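Local atomic coordinates of cell Inhibiting Factor (CifBp) (Burkholderia pseudomallei, PDB entry 3GQM), a protein that deamidates a glutamine side chain of host NEDD8 to glutamate, switching off cullin-RING ubiquitin ligases and so blocking the host cell cycle. Residues V152-I163 and L209-F217. Sequence-based numbering, arbitrary orientation.
Sequences VNDGRLGHKFLI and LNQLLSKDF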
loop_
_atom_site.group_PDB
_atom_site.type_symbol
_atom_site.label_atom_id
_atom_site.label_comp_id
_atom_site.label_asym_id
_atom_site.label_seq_id
_atom_site.Cartn_x
_atom_site.Cartn_y
_atom_site.Cartn_z
ATOM N N VAL A 152 -2.779 -0.072 7.285
ATOM C CA VAL A 152 -2.537 -1.007 8.357
ATOM C C VAL A 152 -1.069 -1.161 8.580
ATOM O O VAL A 152 -0.279 -1.448 7.645
ATOM C CB VAL A 152 -3.183 -2.423 8.045
ATOM C CG1 VAL A 152 -2.951 -3.433 9.209
ATOM C CG2 VAL A 152 -4.632 -2.260 7.786
ATOM N N ASN A 153 -0.716 -1.001 9.842
ATOM C CA ASN A 153 0.611 -1.243 10.302
ATOM C C ASN A 153 0.619 -2.499 11.212
ATOM O O ASN A 153 0.329 -2.447 12.404
ATOM C CB ASN A 153 1.170 0.030 10.983
ATOM C CG ASN A 153 2.649 -0.096 11.292
ATOM O OD1 ASN A 153 3.155 -1.191 11.472
ATOM N ND2 ASN A 153 3.341 1.023 11.361
ATOM N N ASP A 154 0.945 -3.636 10.606
ATOM C CA ASP A 154 0.858 -4.925 11.264
ATOM C C ASP A 154 2.174 -5.426 11.822
ATOM O O ASP A 154 2.969 -6.018 11.068
ATOM C CB ASP A 154 0.293 -5.974 10.273
ATOM C CG ASP A 154 -0.200 -7.242 10.993
ATOM O OD1 ASP A 154 0.566 -7.775 11.869
ATOM O OD2 ASP A 154 -1.357 -7.667 10.702
ATOM N N GLY A 155 2.405 -5.203 13.138
ATOM C CA GLY A 155 3.619 -5.703 13.864
ATOM C C GLY A 155 3.825 -7.234 13.957
ATOM O O GLY A 155 4.946 -7.729 14.178
ATOM N N ARG A 156 2.764 -8.011 13.757
ATOM C CA ARG A 156 2.877 -9.458 13.913
ATOM C C ARG A 156 3.560 -9.915 12.663
ATOM O O ARG A 156 4.513 -10.718 12.656
ATOM C CB ARG A 156 1.464 -10.094 14.051
ATOM C CG ARG A 156 0.801 -9.850 15.427
ATOM C CD ARG A 156 -0.234 -8.725 15.433
ATOM N NE ARG A 156 -0.944 -8.715 14.153
ATOM C CZ ARG A 156 -2.212 -9.061 13.962
ATOM N NH1 ARG A 156 -2.982 -9.405 14.980
ATOM N NH2 ARG A 156 -2.719 -9.011 12.726
ATOM N N LEU A 157 3.084 -9.331 11.574
ATOM C CA LEU A 157 3.586 -9.618 10.241
ATOM C C LEU A 157 4.821 -8.804 9.935
ATOM O O LEU A 157 5.623 -9.185 9.104
ATOM C CB LEU A 157 2.468 -9.304 9.220
ATOM C CG LEU A 157 1.341 -10.328 8.966
ATOM C CD1 LEU A 157 0.661 -10.875 10.213
ATOM C CD2 LEU A 157 0.246 -9.744 8.093
ATOM N N GLY A 158 4.991 -7.671 10.608
ATOM C CA GLY A 158 6.021 -6.692 10.197
ATOM C C GLY A 158 5.668 -6.104 8.817
ATOM O O GLY A 158 6.543 -5.959 7.962
ATOM N N HIS A 159 4.404 -5.745 8.607
ATOM C CA HIS A 159 3.917 -5.411 7.253
ATOM C C HIS A 159 2.973 -4.253 7.320
ATOM O O HIS A 159 2.259 -4.086 8.282
ATOM C CB HIS A 159 3.246 -6.656 6.629
ATOM C CG HIS A 159 2.832 -6.526 5.184
ATOM N ND1 HIS A 159 3.626 -5.949 4.205
ATOM C CD2 HIS A 159 1.748 -7.026 4.538
ATOM C CE1 HIS A 159 3.022 -6.049 3.033
ATOM N NE2 HIS A 159 1.866 -6.683 3.208
ATOM N N LYS A 160 3.006 -3.448 6.281
ATOM C CA LYS A 160 2.136 -2.297 6.090
ATOM C C LYS A 160 1.404 -2.523 4.761
ATOM O O LYS A 160 2.022 -2.942 3.767
ATOM C CB LYS A 160 3.009 -1.034 5.997
ATOM C CG LYS A 160 2.308 0.190 6.504
ATOM C CD LYS A 160 3.296 1.330 6.827
ATOM C CE LYS A 160 2.530 2.560 7.302
ATOM N NZ LYS A 160 3.456 3.719 7.614
ATOM N N PHE A 161 0.095 -2.271 4.738
ATOM C CA PHE A 161 -0.699 -2.505 3.544
ATOM C C PHE A 161 -2.001 -1.698 3.664
ATOM O O PHE A 161 -2.327 -1.162 4.699
ATOM C CB PHE A 161 -0.962 -4.035 3.318
ATOM C CG PHE A 161 -1.816 -4.692 4.389
ATOM C CD1 PHE A 161 -3.183 -4.814 4.225
ATOM C CD2 PHE A 161 -1.229 -5.245 5.535
ATOM C CE1 PHE A 161 -4.000 -5.434 5.218
ATOM C CE2 PHE A 161 -1.995 -5.880 6.521
ATOM C CZ PHE A 161 -3.415 -5.975 6.359
ATOM N N LEU A 162 -2.749 -1.626 2.589
ATOM C CA LEU A 162 -3.989 -0.867 2.583
ATOM C C LEU A 162 -5.193 -1.799 2.375
ATOM O O LEU A 162 -5.098 -2.781 1.664
ATOM C CB LEU A 162 -3.944 0.139 1.437
ATOM C CG LEU A 162 -2.799 1.157 1.358
ATOM C CD1 LEU A 162 -3.015 2.108 0.126
ATOM C CD2 LEU A 162 -2.800 2.008 2.611
ATOM N N ILE A 163 -6.297 -1.444 3.020
ATOM C CA ILE A 163 -7.601 -1.994 2.736
ATOM C C ILE A 163 -8.448 -0.886 2.114
ATOM O O ILE A 163 -8.679 0.125 2.759
ATOM C CB ILE A 163 -8.296 -2.472 4.028
ATOM C CG1 ILE A 163 -7.440 -3.572 4.680
ATOM C CG2 ILE A 163 -9.656 -3.031 3.660
ATOM C CD1 ILE A 163 -7.649 -3.768 6.176
ATOM N N LEU A 209 -10.828 -10.589 7.370
ATOM C CA LEU A 209 -10.037 -9.410 7.761
ATOM C C LEU A 209 -10.194 -9.130 9.261
ATOM O O LEU A 209 -9.215 -8.819 9.945
ATOM C CB LEU A 209 -10.423 -8.138 6.961
ATOM C CG LEU A 209 -9.788 -8.001 5.573
ATOM C CD1 LEU A 209 -10.419 -6.842 4.803
ATOM C CD2 LEU A 209 -8.268 -7.820 5.718
ATOM N N ASN A 210 -11.432 -9.227 9.752
ATOM C CA ASN A 210 -11.659 -9.012 11.173
ATOM C C ASN A 210 -10.872 -9.995 12.048
ATOM O O ASN A 210 -10.291 -9.600 13.072
ATOM C CB ASN A 210 -13.119 -9.068 11.537
ATOM C CG ASN A 210 -13.329 -8.630 12.961
ATOM O OD1 ASN A 210 -12.885 -7.523 13.347
ATOM N ND2 ASN A 210 -13.908 -9.516 13.791
ATOM N N GLN A 211 -10.810 -11.252 11.613
ATOM C CA GLN A 211 -10.043 -12.295 12.314
ATOM C C GLN A 211 -8.543 -12.067 12.233
ATOM O O GLN A 211 -7.826 -12.185 13.258
ATOM C CB GLN A 211 -10.365 -13.696 11.741
ATOM C CG GLN A 211 -11.696 -14.239 12.202
ATOM C CD GLN A 211 -12.274 -15.316 11.260
ATOM O OE1 GLN A 211 -13.412 -15.211 10.810
ATOM N NE2 GLN A 211 -11.492 -16.347 10.973
ATOM N N LEU A 212 -8.049 -11.772 11.025
ATOM C CA LEU A 212 -6.647 -11.450 10.825
ATOM C C LEU A 212 -6.218 -10.322 11.736
ATOM O O LEU A 212 -5.148 -10.366 12.336
ATOM C CB LEU A 212 -6.335 -11.069 9.350
ATOM C CG LEU A 212 -4.966 -10.438 9.074
ATOM C CD1 LEU A 212 -3.795 -11.252 9.732
ATOM C CD2 LEU A 212 -4.690 -10.266 7.535
ATOM N N LEU A 213 -7.040 -9.298 11.812
ATOM C CA LEU A 213 -6.647 -8.066 12.436
ATOM C C LEU A 213 -6.929 -8.113 13.943
ATOM O O LEU A 213 -6.792 -7.139 14.609
ATOM C CB LEU A 213 -7.341 -6.859 11.740
ATOM C CG LEU A 213 -6.601 -6.034 10.612
ATOM C CD1 LEU A 213 -5.608 -6.786 9.848
ATOM C CD2 LEU A 213 -7.531 -5.279 9.619
ATOM N N SER A 214 -7.272 -9.244 14.519
ATOM C CA SER A 214 -7.634 -9.173 15.931
ATOM C C SER A 214 -6.420 -9.468 16.784
ATOM O O SER A 214 -5.413 -10.025 16.314
ATOM C CB SER A 214 -8.749 -10.160 16.255
ATOM O OG SER A 214 -8.333 -11.458 15.914
ATOM N N LYS A 215 -6.533 -9.120 18.057
ATOM C CA LYS A 215 -5.516 -9.525 19.012
ATOM C C LYS A 215 -5.379 -11.042 19.035
ATOM O O LYS A 215 -4.292 -11.568 19.075
ATOM C CB LYS A 215 -5.886 -9.023 20.410
ATOM C CG LYS A 215 -5.438 -7.629 20.632
ATOM N N ASP A 216 -6.494 -11.754 19.021
ATOM C CA ASP A 216 -6.436 -13.196 19.149
ATOM C C ASP A 216 -5.689 -13.909 18.017
ATOM O O ASP A 216 -5.299 -15.073 18.165
ATOM C CB ASP A 216 -7.831 -13.742 19.315
ATOM C CG ASP A 216 -8.325 -13.611 20.746
ATOM O OD1 ASP A 216 -7.484 -13.356 21.667
ATOM O OD2 ASP A 216 -9.554 -13.744 20.937
ATOM N N PHE A 217 -5.419 -13.194 16.923
ATOM C CA PHE A 217 -4.754 -13.789 15.788
ATOM C C PHE A 217 -3.469 -14.492 16.190
ATOM O O PHE A 217 -3.155 -15.541 15.657
ATOM C CB PHE A 217 -4.474 -12.753 14.673
ATOM C CG PHE A 217 -3.679 -13.315 13.548
ATOM C CD1 PHE A 217 -4.291 -14.121 12.586
ATOM C CD2 PHE A 217 -2.302 -13.102 13.479
ATOM C CE1 PHE A 217 -3.546 -14.692 11.559
ATOM C CE2 PHE A 217 -1.546 -13.658 12.443
ATOM C CZ PHE A 217 -2.162 -14.445 11.488
#
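Arg156, in the turn of a beta hairpin, reaches the end of helix 206-212 in a buried contact that joins the antiparallel sheet to this helix. Arg156 NH2 gives a fairly straight hydrogen bond to Leu212 O (2.8 Å, 158°). NH1 makes a weak, bent one to Ser214 O. Both oxygens lie at the edge of the guanidinium, while Phe217 CD2 sits over one face; the guanidinium and Phe217 ring planes are 42° apart. Bends at chi2 and chi3 bring the guanidinium back beside the Asp154 carboxylate. There Arg156 NE bonds to Asp154 OD1 (2.9 Å) and Arg156 NH2 to Asp154 OD2 (2.8 Å), a side-on salt bridge that should fix the rotation of the guanidinium. Asp154 OD1 also accepts from the backbone N of Arg156, an Asx turn, and from that of Leu157. A G1 beta bulge, with Gly158 and His159 opposite Asp154, closes the turn. Most of the apolar contacts come from the hairpin strands. Ile163 CD1 meets Leu213 CD2 tip to tip at 3.8 Å, and Leu213 CD1 touches the edge of the Phe161 ring at CZ. From the turn, Leu157 CD1 packs against Phe217 CE2 at 4.2 Å. The same hairpin bears His159, inferred to be catalytic, whose NE2 is hydrogen-bonded to Gln179 OE1.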